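Long-range contacts in beta-galactosidase (Bacteroides thetaiotaomicron, PDB 5MUJ), which binds chain B of the plant pectin rhamnogalacturonan II and is probably a glycoside hydrolase of the arabinofuranosidase kind, acting in pectin breakdown by a gut bacterium: residues 113-118 / 184-188; 88-92 / 119-124; 33-38 / 303-307; 260-264 / 309-314. One frame throughout, in Å; residues are numbered along the deposited sequence.

In the fold
The chain folds as a five-bladed beta-propeller, each blade four antiparallel strands. From the N terminus, helix 31-41 opens contact 3, whose long loop closes only at strand 299-306 of the blade 270-314. Within that loop, residues 88-92 open contact 2 and residues 113-118 open contact 1; contact 2 then closes at 119-124 and contact 1 at 184-188, so the two cross. They touch, jointly tying the blade 59-110 and its exit loop to the blade 121-184. Residues 260-264, between the blades 204-255 and 270-314, open contact 4 before contact 3 closes, and 309-314 closes it afterwards: a second crossing pair, joined by the backbone pairing of A305 with T313.

Contact 1: residues 113-118 / 184-188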
loop_
_atom_site.group_PDB
_atom_site.type_symbol
_atom_site.label_atom_id
_atom_site.label_comp_id
_atom_site.label_asym_id
_atom_site.label_seq_id
_atom_site.Cartn_x
_atom_site.Cartn_y
_atom_site.Cartn_z
ATOM N N ARG A 113 9.984 -17.649 5.333
ATOM C CA ARG A 113 9.976 -18.180 6.649
ATOM C C ARG A 113 9.595 -19.690 6.612
ATOM O O ARG A 113 8.406 -20.095 6.748
ATOM C CB ARG A 113 9.099 -17.327 7.557
ATOM C CG ARG A 113 9.114 -17.855 8.960
ATOM C CD ARG A 113 8.533 -16.940 9.985
ATOM N NE ARG A 113 7.062 -16.910 9.911
ATOM C CZ ARG A 113 6.267 -16.767 10.977
ATOM N NH1 ARG A 113 6.748 -16.716 12.239
ATOM N NH2 ARG A 113 4.946 -16.675 10.790
ATOM N N ASP A 114 10.614 -20.521 6.390
ATOM C CA ASP A 114 10.405 -21.981 6.181
ATOM C C ASP A 114 9.701 -22.644 7.362
ATOM O O ASP A 114 10.032 -22.383 8.528
ATOM C CB ASP A 114 11.749 -22.688 5.939
ATOM C CG ASP A 114 12.347 -22.370 4.583
ATOM O OD1 ASP A 114 11.616 -22.256 3.579
ATOM O OD2 ASP A 114 13.580 -22.219 4.517
ATOM N N GLY A 115 8.719 -23.511 7.061
ATOM C CA GLY A 115 8.004 -24.244 8.093
ATOM C C GLY A 115 6.820 -23.531 8.727
ATOM O O GLY A 115 6.203 -24.085 9.648
ATOM N N LYS A 116 6.480 -22.336 8.231
ATOM C CA LYS A 116 5.400 -21.526 8.776
ATOM C C LYS A 116 4.329 -21.272 7.704
ATOM O O LYS A 116 4.538 -21.551 6.545
ATOM C CB LYS A 116 5.979 -20.209 9.325
ATOM C CG LYS A 116 6.907 -20.430 10.504
ATOM C CD LYS A 116 6.151 -20.773 11.772
ATOM C CE LYS A 116 7.128 -21.201 12.823
ATOM N NZ LYS A 116 6.521 -21.489 14.115
ATOM N N TRP A 117 3.193 -20.716 8.136
ATOM C CA TRP A 117 2.015 -20.459 7.273
ATOM C C TRP A 117 2.303 -19.492 6.134
ATOM O O TRP A 117 1.647 -19.501 5.109
ATOM C CB TRP A 117 0.843 -19.938 8.107
ATOM C CG TRP A 117 0.995 -18.557 8.628
ATOM C CD1 TRP A 117 1.610 -18.163 9.787
ATOM C CD2 TRP A 117 0.544 -17.362 7.990
ATOM N NE1 TRP A 117 1.550 -16.814 9.922
ATOM C CE2 TRP A 117 0.897 -16.283 8.834
ATOM C CE3 TRP A 117 -0.126 -17.099 6.791
ATOM C CZ2 TRP A 117 0.615 -14.950 8.507
ATOM C CZ3 TRP A 117 -0.434 -15.810 6.479
ATOM C CH2 TRP A 117 -0.057 -14.726 7.342
ATOM N N ASP A 118 3.278 -18.637 6.368
ATOM C CA ASP A 118 3.655 -17.595 5.424
ATOM C C ASP A 118 5.009 -17.904 4.774
ATOM O O ASP A 118 5.780 -16.996 4.496
ATOM C CB ASP A 118 3.678 -16.247 6.151
ATOM C CG ASP A 118 4.568 -16.247 7.384
ATOM O OD1 ASP A 118 5.261 -17.290 7.629
ATOM O OD2 ASP A 118 4.605 -15.193 8.101
ATOM N N SER A 184 7.295 -12.340 13.828
ATOM C CA SER A 184 5.919 -12.543 13.369
ATOM C C SER A 184 5.188 -13.673 14.060
ATOM O O SER A 184 5.794 -14.578 14.650
ATOM C CB SER A 184 5.893 -12.654 11.877
ATOM O OG SER A 184 6.613 -13.737 11.434
ATOM N N LEU A 185 3.869 -13.543 14.026
ATOM C CA LEU A 185 2.959 -14.567 14.619
ATOM C C LEU A 185 2.885 -15.835 13.785
ATOM O O LEU A 185 3.020 -15.812 12.563
ATOM C CB LEU A 185 1.578 -13.990 14.845
ATOM C CG LEU A 185 1.454 -12.864 15.872
ATOM C CD1 LEU A 185 -0.000 -12.552 16.115
ATOM C CD2 LEU A 185 2.181 -13.159 17.194
ATOM N N ASP A 186 2.594 -16.945 14.454
ATOM C CA ASP A 186 2.552 -18.235 13.793
ATOM C C ASP A 186 1.192 -18.611 13.168
ATOM O O ASP A 186 1.051 -19.712 12.620
ATOM C CB ASP A 186 3.045 -19.297 14.772
ATOM C CG ASP A 186 4.537 -19.209 15.009
ATOM O OD1 ASP A 186 5.244 -18.341 14.416
ATOM O OD2 ASP A 186 5.037 -20.022 15.792
ATOM N N LYS A 187 0.257 -17.653 13.214
ATOM C CA LYS A 187 -1.046 -17.692 12.614
ATOM C C LYS A 187 -1.319 -16.308 12.003
ATOM O O LYS A 187 -0.843 -15.295 12.533
ATOM C CB LYS A 187 -2.089 -17.993 13.708
ATOM C CG LYS A 187 -2.254 -16.905 14.786
ATOM C CD LYS A 187 -2.902 -17.409 16.077
ATOM C CE LYS A 187 -4.423 -17.426 16.016
ATOM N NZ LYS A 187 -5.046 -18.398 16.973
ATOM N N PRO A 188 -2.100 -16.249 10.906
ATOM C CA PRO A 188 -2.553 -14.927 10.484
ATOM C C PRO A 188 -3.429 -14.266 11.538
ATOM O O PRO A 188 -4.037 -14.957 12.364
ATOM C CB PRO A 188 -3.358 -15.195 9.216
ATOM C CG PRO A 188 -3.567 -16.653 9.117
ATOM C CD PRO A 188 -2.667 -17.347 10.089
HETATM O O HOH W 1 9.099 -14.765 13.292
HETATM O O HOH W 2 2.783 -21.144 11.043
#
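Charge dominates this surface contact, in which one arginine serves two loops at once. Within 113-118, R113 NE donates to D118 OD1 (2.9 Å) in a salt bridge, and its guanidinium reaches on to 184-188, where R113 NH1 lies 3.1 Å from D186 OD1 in a salt bridge of weak hydrogen-bond geometry. D186 is gripped a second time by K116 NZ, 2.7 Å from D186 OD2, which completes a four-residue network. D118 also binds Y150 and R122, and R122 in turn reaches S184 OG.

Main-chain oxygens supply the neutral acceptors. The carbonyl L185 O takes both R113 NH2 (2.8 Å) and the indole W117 NE1 (3.2 Å), each approached in the plane of its group. One water links R113 NH1 weakly to S184 N; another accepts from W117 N and donates to D186 O.

Apolar packing is confined to the indole. P188 CD lies 3.9 Å from the centroid of the W117 five-membered ring, nearly along its normal, a CH-pi contact, while W117 CH2 and P188 CB are 3.8 Å apart.

A type II turn from R113 to K116, with G115 at its third position, folds the first segment back so that R113, K116 and W117 all point across. Such bracing joins the inter-blade loop of a beta-propeller to the exit from the next blade's outermost strand, 183-184.

Contact 2: residues 88-92 / 119-124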
loop_
_atom_site.group_PDB
_atom_site.type_symbol
_atom_site.label_atom_id
_atom_site.label_comp_id
_atom_site.label_asym_id
_atom_site.label_seq_id
_atom_site.Cartn_x
_atom_site.Cartn_y
_atom_site.Cartn_z
ATOM N N ARG A 88 9.262 -17.364 -6.163
ATOM C CA ARG A 88 8.812 -17.993 -4.937
ATOM C C ARG A 88 7.675 -17.192 -4.280
ATOM O O ARG A 88 6.728 -17.785 -3.733
ATOM C CB ARG A 88 9.967 -18.134 -3.958
ATOM C CG ARG A 88 9.573 -18.755 -2.631
ATOM C CD ARG A 88 10.761 -19.086 -1.759
ATOM N NE ARG A 88 10.335 -19.683 -0.490
ATOM C CZ ARG A 88 11.144 -20.111 0.481
ATOM N NH1 ARG A 88 12.470 -19.987 0.360
ATOM N NH2 ARG A 88 10.626 -20.645 1.595
ATOM N N GLY A 89 7.788 -15.864 -4.321
ATOM C CA GLY A 89 6.849 -14.975 -3.668
ATOM C C GLY A 89 7.497 -13.706 -3.131
ATOM O O GLY A 89 8.626 -13.408 -3.455
ATOM N N TYR A 90 6.754 -12.964 -2.336
ATOM C CA TYR A 90 7.202 -11.754 -1.694
ATOM C C TYR A 90 8.180 -11.923 -0.538
ATOM O O TYR A 90 7.982 -12.785 0.334
ATOM C CB TYR A 90 6.005 -10.963 -1.194
ATOM C CG TYR A 90 5.171 -10.217 -2.220
ATOM C CD1 TYR A 90 5.744 -9.650 -3.362
ATOM C CD2 TYR A 90 3.815 -10.012 -2.004
ATOM C CE1 TYR A 90 4.994 -8.923 -4.271
ATOM C CE2 TYR A 90 3.039 -9.322 -2.920
ATOM C CZ TYR A 90 3.629 -8.771 -4.053
ATOM O OH TYR A 90 2.881 -8.059 -4.943
ATOM N N GLU A 91 9.242 -11.079 -0.548
ATOM C CA GLU A 91 9.966 -10.657 0.667
ATOM C C GLU A 91 9.899 -9.141 0.824
ATOM O O GLU A 91 9.581 -8.438 -0.122
ATOM C CB GLU A 91 11.441 -11.135 0.679
ATOM C CG GLU A 91 11.605 -12.645 0.667
ATOM C CD GLU A 91 13.027 -13.099 0.759
ATOM O OE1 GLU A 91 13.847 -12.725 -0.138
ATOM O OE2 GLU A 91 13.326 -13.777 1.751
ATOM N N THR A 92 10.154 -8.672 2.038
ATOM C CA THR A 92 10.101 -7.269 2.323
ATOM C C THR A 92 11.536 -6.832 2.636
ATOM O O THR A 92 12.270 -7.443 3.425
ATOM C CB THR A 92 9.184 -6.957 3.475
ATOM O OG1 THR A 92 7.899 -7.550 3.228
ATOM C CG2 THR A 92 8.998 -5.449 3.682
ATOM N N CYS A 119 5.338 -19.174 4.552
ATOM C CA CYS A 119 6.697 -19.516 4.119
ATOM C C CYS A 119 7.118 -18.903 2.787
ATOM O O CYS A 119 8.287 -18.579 2.618
ATOM C CB CYS A 119 6.887 -21.020 4.086
ATOM S SG CYS A 119 5.741 -21.832 2.968
ATOM N N ASN A 120 6.172 -18.675 1.877
ATOM C CA ASN A 120 6.465 -18.223 0.496
ATOM C C ASN A 120 6.068 -16.774 0.156
ATOM O O ASN A 120 6.567 -16.225 -0.829
ATOM C CB ASN A 120 5.816 -19.202 -0.511
ATOM C CG ASN A 120 6.464 -20.567 -0.490
ATOM O OD1 ASN A 120 7.668 -20.683 -0.243
ATOM N ND2 ASN A 120 5.689 -21.614 -0.779
ATOM N N GLN A 121 5.216 -16.142 0.976
ATOM C CA GLN A 121 4.754 -14.764 0.750
ATOM C C GLN A 121 4.853 -13.963 2.026
ATOM O O GLN A 121 4.236 -14.321 3.026
ATOM C CB GLN A 121 3.304 -14.717 0.263
ATOM C CG GLN A 121 3.004 -15.636 -0.932
ATOM C CD GLN A 121 3.517 -15.065 -2.255
ATOM O OE1 GLN A 121 3.843 -13.897 -2.339
ATOM N NE2 GLN A 121 3.578 -15.880 -3.273
ATOM N N ARG A 122 5.707 -12.929 2.005
ATOM C CA ARG A 122 6.009 -12.102 3.177
ATOM C C ARG A 122 6.093 -10.650 2.721
ATOM O O ARG A 122 7.207 -10.105 2.562
ATOM C CB ARG A 122 7.355 -12.531 3.809
ATOM C CG ARG A 122 7.387 -13.999 4.280
ATOM C CD ARG A 122 6.996 -14.207 5.728
ATOM N NE ARG A 122 8.115 -13.906 6.600
ATOM C CZ ARG A 122 8.054 -13.513 7.868
ATOM N NH1 ARG A 122 6.896 -13.438 8.523
ATOM N NH2 ARG A 122 9.187 -13.236 8.513
ATOM N N GLY A 123 4.957 -9.991 2.484
ATOM C CA GLY A 123 4.963 -8.620 1.926
ATOM C C GLY A 123 4.412 -7.624 2.917
ATOM O O GLY A 123 3.207 -7.481 3.075
ATOM N N GLY A 124 5.273 -6.778 3.488
ATOM C CA GLY A 124 4.935 -5.999 4.666
ATOM C C GLY A 124 4.700 -4.512 4.541
ATOM O O GLY A 124 5.241 -3.839 3.625
#
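Strands 90-92 and 121-124 belong to different propeller blades, and the polar atoms where they meet are satisfied largely by side chains. The strands cross at 41° with axes 4.2 Å apart, and just one backbone-to-backbone hydrogen bond joins the segments: R122 N to Y90 O, 2.8 Å. Side chains do the rest. Y90 N donates to Q121 OE1 (3.1 Å), and T92 OG1 acts both ways, giving its proton to R122 O and accepting from G124 N, each at 2.7 Å. R88 NE donates to N120 OD1 (2.9 Å).

G89 packs so tightly that G89 CA makes a CA-H...O contact of 3.1 Å with N120 O; a beta carbon there would collide with that oxygen.

Remaining polar ends are met nearby: R88 by D114, N120 ND2 by E154 O, Q121 NE2 by G155 O, R122 NE by S111 O, E91 by Y112 and R108. Y90 OH binds E159, and the Y90 side chain is about 5 Å from a bound rhamnose.

N120 and Q121 form a classic beta bulge opposite G153, where strand 121-126 pairs with strand 146-153, while strand 90-97 runs between strands 71-79 and 104-110 of the preceding blade.

Contact 3: residues 33-38 / 303-307; sequences RMEQIY and FAASY
Residues 33-38 are regular alpha-helix, with I37 N to R33 O and Y38 N to M34 O both 3.0 Å; residues 303-306 are a fully extended strand, and Y307 turns out of it. The two axes run 9.8 Å apart at closest, their directions 129° apart, with M34 CA 7.6 Å from A305 CA and Y38 CA 8.4 Å from F303 CA.

F303 (chi1 p) and A305 point at the helix, A304 and S306 away. M34, a selenomethionine with all three chi angles m, sets CE 3.3 Å from F303 CE2 and SE 3.7 Å from A305 CB. I37 (m, t) places CG2 3.5 Å from F303 CE2 and CD1 4.0 Å from A305 CB. Y38 (chi1 t) brings CB to 4.0 Å from F303 CE1, and W315 stacks with both F303 and Y38. Beyond the apolar side chains, one water joins R33 NE (2.8 Å) and Y307 OH (2.9 Å).

With no direct hydrogen bond between the segments, it is apolar packing that holds the N-terminal helix against the propeller blade 270-314.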
loop_
_atom_site.group_PDB
_atom_site.type_symbol
_atom_site.label_atom_id
_atom_site.label_comp_id
_atom_site.label_asym_id
_atom_site.label_seq_id
_atom_site.Cartn_x
_atom_site.Cartn_y
_atom_site.Cartn_z
ATOM N N ARG A 33 -14.292 21.756 -1.141
ATOM C CA ARG A 33 -13.264 21.199 -0.254
ATOM C C ARG A 33 -12.491 20.106 -1.000
ATOM O O ARG A 33 -11.259 20.043 -0.876
ATOM C CB ARG A 33 -13.876 20.714 1.073
ATOM C CG ARG A 33 -12.957 20.005 2.075
ATOM C CD ARG A 33 -11.861 20.910 2.633
ATOM N NE ARG A 33 -11.262 20.430 3.897
ATOM C CZ ARG A 33 -10.029 20.721 4.351
ATOM N NH1 ARG A 33 -9.198 21.493 3.655
ATOM N NH2 ARG A 33 -9.606 20.223 5.517
HETATM N N MSE A 34 -13.177 19.299 -1.824
HETATM C CA MSE A 34 -12.489 18.275 -2.655
HETATM C C MSE A 34 -11.478 18.910 -3.608
HETATM O O MSE A 34 -10.340 18.415 -3.775
HETATM C CB MSE A 34 -13.487 17.409 -3.405
HETATM C CG MSE A 34 -14.352 16.529 -2.493
HETATM SE SE MSE A 34 -13.292 15.244 -1.460
HETATM C CE MSE A 34 -12.735 14.183 -3.008
ATOM N N GLU A 35 -11.867 20.030 -4.198
ATOM C CA GLU A 35 -10.941 20.792 -5.073
ATOM C C GLU A 35 -9.718 21.369 -4.346
ATOM O O GLU A 35 -8.603 21.332 -4.891
ATOM C CB GLU A 35 -11.736 21.846 -5.853
ATOM C CG GLU A 35 -12.656 21.176 -6.871
ATOM C CD GLU A 35 -13.709 22.080 -7.468
ATOM O OE1 GLU A 35 -13.651 23.290 -7.247
ATOM O OE2 GLU A 35 -14.607 21.566 -8.175
ATOM N N GLN A 36 -9.912 21.861 -3.123
ATOM C CA GLN A 36 -8.793 22.326 -2.291
ATOM C C GLN A 36 -7.825 21.184 -1.950
ATOM O O GLN A 36 -6.621 21.383 -1.956
ATOM C CB GLN A 36 -9.290 22.962 -0.999
ATOM C CG GLN A 36 -10.041 24.274 -1.192
ATOM C CD GLN A 36 -10.775 24.739 0.056
ATOM O OE1 GLN A 36 -10.719 24.097 1.108
ATOM N NE2 GLN A 36 -11.474 25.868 -0.059
ATOM N N ILE A 37 -8.356 20.013 -1.604
ATOM C CA ILE A 37 -7.526 18.820 -1.305
ATOM C C ILE A 37 -6.712 18.420 -2.539
ATOM O O ILE A 37 -5.506 18.196 -2.433
ATOM C CB ILE A 37 -8.374 17.621 -0.802
ATOM C CG1 ILE A 37 -8.915 17.959 0.587
ATOM C CG2 ILE A 37 -7.528 16.346 -0.744
ATOM C CD1 ILE A 37 -10.062 17.073 1.034
ATOM N N TYR A 38 -7.349 18.391 -3.711
ATOM C CA TYR A 38 -6.623 18.118 -4.964
ATOM C C TYR A 38 -5.414 19.073 -5.156
ATOM O O TYR A 38 -4.316 18.631 -5.449
ATOM C CB TYR A 38 -7.569 18.151 -6.192
ATOM C CG TYR A 38 -6.842 18.054 -7.525
ATOM C CD1 TYR A 38 -6.460 16.840 -8.063
ATOM C CD2 TYR A 38 -6.548 19.203 -8.250
ATOM C CE1 TYR A 38 -5.787 16.765 -9.283
ATOM C CE2 TYR A 38 -5.889 19.137 -9.460
ATOM C CZ TYR A 38 -5.505 17.940 -9.973
ATOM O OH TYR A 38 -4.847 17.853 -11.162
ATOM N N PHE A 303 -7.890 9.954 -5.148
ATOM C CA PHE A 303 -8.157 9.997 -3.729
ATOM C C PHE A 303 -9.636 10.141 -3.462
ATOM O O PHE A 303 -10.390 10.526 -4.341
ATOM C CB PHE A 303 -7.413 11.146 -3.060
ATOM C CG PHE A 303 -7.963 12.494 -3.416
ATOM C CD1 PHE A 303 -7.586 13.123 -4.603
ATOM C CD2 PHE A 303 -8.894 13.107 -2.595
ATOM C CE1 PHE A 303 -8.107 14.385 -4.944
ATOM C CE2 PHE A 303 -9.415 14.365 -2.938
ATOM C CZ PHE A 303 -9.021 15.002 -4.112
ATOM N N ALA A 304 -9.966 9.837 -2.211
ATOM C CA ALA A 304 -11.252 10.104 -1.626
ATOM C C ALA A 304 -11.093 10.823 -0.301
ATOM O O ALA A 304 -9.989 10.876 0.256
ATOM C CB ALA A 304 -12.015 8.777 -1.447
ATOM N N ALA A 305 -12.176 11.373 0.245
ATOM C CA ALA A 305 -12.098 12.011 1.554
ATOM C C ALA A 305 -13.344 11.712 2.403
ATOM O O ALA A 305 -14.390 11.348 1.853
ATOM C CB ALA A 305 -11.834 13.526 1.433
ATOM N N SER A 306 -13.188 11.818 3.717
ATOM C CA SER A 306 -14.237 11.434 4.681
ATOM C C SER A 306 -14.044 12.146 6.006
ATOM O O SER A 306 -12.913 12.430 6.403
ATOM C CB SER A 306 -14.218 9.920 4.919
ATOM O OG SER A 306 -15.170 9.597 5.880
ATOM N N TYR A 307 -15.141 12.459 6.695
ATOM C CA TYR A 307 -15.057 13.023 8.063
ATOM C C TYR A 307 -15.131 11.935 9.144
ATOM O O TYR A 307 -14.684 12.162 10.290
ATOM C CB TYR A 307 -16.150 14.061 8.317
ATOM C CG TYR A 307 -15.986 15.296 7.484
ATOM C CD1 TYR A 307 -14.997 16.236 7.799
ATOM C CD2 TYR A 307 -16.810 15.543 6.383
ATOM C CE1 TYR A 307 -14.828 17.381 7.033
ATOM C CE2 TYR A 307 -16.638 16.679 5.606
ATOM C CZ TYR A 307 -15.648 17.598 5.938
ATOM O OH TYR A 307 -15.457 18.748 5.188
HETATM O O HOH W 3 -13.096 20.171 5.938
#

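Contact 4: residues 260-264 / 309-314; sequences PVFAH and LVNWTD
L309 stands at positive phi (69°), and L309 O accepts W312 NE1 at 2.9 Å. V310 (chi1 t) meets V261 (chi1 m), CG1 to CG1 4.3 Å and CA to CA 5.6 Å. N311 points away. W312 (m, chi2 96°) faces the loop: its CB is 3.8 Å from F262 CD1, F262 being t with chi2 55°, and the F262 ring and the five-membered ring of W312 sit obliquely, centroids 5.8 Å apart and planes at 55°. One water donates to V261 O (2.8 Å) and accepts from W312 N (2.7 Å). T313, its CA-to-CB bond pointing away, lies on a short strand and pairs with A305. D314 (chi1 -148°) takes H264 NE2 on OD2 at 2.7 Å, with H264 at chi1 m and chi2 97°; D314 OD1 binds Y287 and H264 ND1 binds T271.

V261 and F262, bulged opposite V242, follow the cis-bonded P260. This is an inter-blade linker of a beta-propeller, fastened to the outermost strand of the blade it enters.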
loop_
_atom_site.group_PDB
_atom_site.type_symbol
_atom_site.label_atom_id
_atom_site.label_comp_id
_atom_site.label_asym_id
_atom_site.label_seq_id
_atom_site.Cartn_x
_atom_site.Cartn_y
_atom_site.Cartn_z
ATOM N N PRO A 260 -18.075 -3.695 2.730
ATOM C CA PRO A 260 -16.894 -2.817 2.461
ATOM C C PRO A 260 -17.269 -1.336 2.533
ATOM O O PRO A 260 -18.411 -0.978 2.286
ATOM C CB PRO A 260 -16.461 -3.231 1.039
ATOM C CG PRO A 260 -17.666 -3.884 0.416
ATOM C CD PRO A 260 -18.554 -4.410 1.523
ATOM N N VAL A 261 -16.320 -0.462 2.877
ATOM C CA VAL A 261 -16.606 0.964 3.001
ATOM C C VAL A 261 -16.244 1.783 1.737
ATOM O O VAL A 261 -16.580 2.959 1.657
ATOM C CB VAL A 261 -15.870 1.594 4.199
ATOM C CG1 VAL A 261 -16.294 0.919 5.487
ATOM C CG2 VAL A 261 -14.341 1.585 4.015
ATOM N N PHE A 262 -15.549 1.167 0.787
ATOM C CA PHE A 262 -15.182 1.871 -0.428
ATOM C C PHE A 262 -14.922 0.897 -1.544
ATOM O O PHE A 262 -14.107 0.013 -1.401
ATOM C CB PHE A 262 -13.929 2.705 -0.190
ATOM C CG PHE A 262 -13.640 3.684 -1.283
ATOM C CD1 PHE A 262 -14.579 4.626 -1.702
ATOM C CD2 PHE A 262 -12.389 3.699 -1.853
ATOM C CE1 PHE A 262 -14.287 5.537 -2.707
ATOM C CE2 PHE A 262 -12.091 4.589 -2.857
ATOM C CZ PHE A 262 -13.032 5.512 -3.294
ATOM N N ALA A 263 -15.650 1.065 -2.647
ATOM C CA ALA A 263 -15.581 0.163 -3.759
ATOM C C ALA A 263 -16.027 0.888 -5.012
ATOM O O ALA A 263 -16.748 1.878 -4.933
ATOM C CB ALA A 263 -16.494 -1.027 -3.527
ATOM N N HIS A 264 -15.623 0.344 -6.157
ATOM C CA HIS A 264 -16.136 0.750 -7.464
ATOM C C HIS A 264 -16.647 -0.472 -8.212
ATOM O O HIS A 264 -15.884 -1.357 -8.565
ATOM C CB HIS A 264 -15.019 1.449 -8.226
ATOM C CG HIS A 264 -14.547 2.683 -7.545
ATOM N ND1 HIS A 264 -13.437 2.701 -6.723
ATOM C CD2 HIS A 264 -15.029 3.949 -7.560
ATOM C CE1 HIS A 264 -13.265 3.927 -6.261
ATOM N NE2 HIS A 264 -14.212 4.703 -6.759
ATOM N N LEU A 309 -14.438 8.206 8.550
ATOM C CA LEU A 309 -13.738 6.974 8.170
ATOM C C LEU A 309 -14.556 5.926 7.428
ATOM O O LEU A 309 -13.972 4.978 6.928
ATOM C CB LEU A 309 -13.006 6.326 9.356
ATOM C CG LEU A 309 -11.875 7.158 9.960
ATOM C CD1 LEU A 309 -11.382 6.512 11.253
ATOM C CD2 LEU A 309 -10.710 7.276 8.991
ATOM N N VAL A 310 -15.874 6.124 7.287
ATOM C CA VAL A 310 -16.764 5.106 6.721
ATOM C C VAL A 310 -17.415 5.525 5.390
ATOM O O VAL A 310 -17.514 4.723 4.476
ATOM C CB VAL A 310 -17.839 4.733 7.753
ATOM C CG1 VAL A 310 -18.944 3.921 7.102
ATOM C CG2 VAL A 310 -17.187 3.967 8.908
ATOM N N ASN A 311 -17.874 6.766 5.313
ATOM C CA ASN A 311 -18.504 7.300 4.117
ATOM C C ASN A 311 -17.493 8.150 3.366
ATOM O O ASN A 311 -17.059 9.169 3.874
ATOM C CB ASN A 311 -19.707 8.140 4.504
ATOM C CG ASN A 311 -20.731 7.347 5.258
ATOM O OD1 ASN A 311 -20.941 7.565 6.435
ATOM N ND2 ASN A 311 -21.322 6.384 4.590
ATOM N N TRP A 312 -17.144 7.711 2.163
ATOM C CA TRP A 312 -16.025 8.286 1.409
ATOM C C TRP A 312 -16.555 9.004 0.197
ATOM O O TRP A 312 -17.348 8.451 -0.529
ATOM C CB TRP A 312 -15.070 7.159 1.027
ATOM C CG TRP A 312 -14.325 6.684 2.242
ATOM C CD1 TRP A 312 -14.641 5.624 3.040
ATOM C CD2 TRP A 312 -13.142 7.294 2.837
ATOM N NE1 TRP A 312 -13.765 5.552 4.110
ATOM C CE2 TRP A 312 -12.807 6.527 3.978
ATOM C CE3 TRP A 312 -12.331 8.393 2.501
ATOM C CZ2 TRP A 312 -11.722 6.843 4.811
ATOM C CZ3 TRP A 312 -11.223 8.711 3.321
ATOM C CH2 TRP A 312 -10.929 7.940 4.464
ATOM N N THR A 313 -16.104 10.245 -0.014
ATOM C CA THR A 313 -16.476 11.017 -1.200
ATOM C C THR A 313 -15.294 10.900 -2.156
ATOM O O THR A 313 -14.161 11.216 -1.772
ATOM C CB THR A 313 -16.705 12.496 -0.853
ATOM O OG1 THR A 313 -17.775 12.626 0.103
ATOM C CG2 THR A 313 -17.035 13.311 -2.109
ATOM N N ASP A 314 -15.553 10.471 -3.378
ATOM C CA ASP A 314 -14.526 10.221 -4.388
ATOM C C ASP A 314 -14.180 11.535 -5.094
ATOM O O ASP A 314 -15.051 12.318 -5.383
ATOM C CB ASP A 314 -15.075 9.189 -5.388
ATOM C CG ASP A 314 -14.035 8.273 -5.993
ATOM O OD1 ASP A 314 -12.825 8.382 -5.713
ATOM O OD2 ASP A 314 -14.477 7.389 -6.785
HETATM O O HOH W 4 -18.071 5.279 1.337
#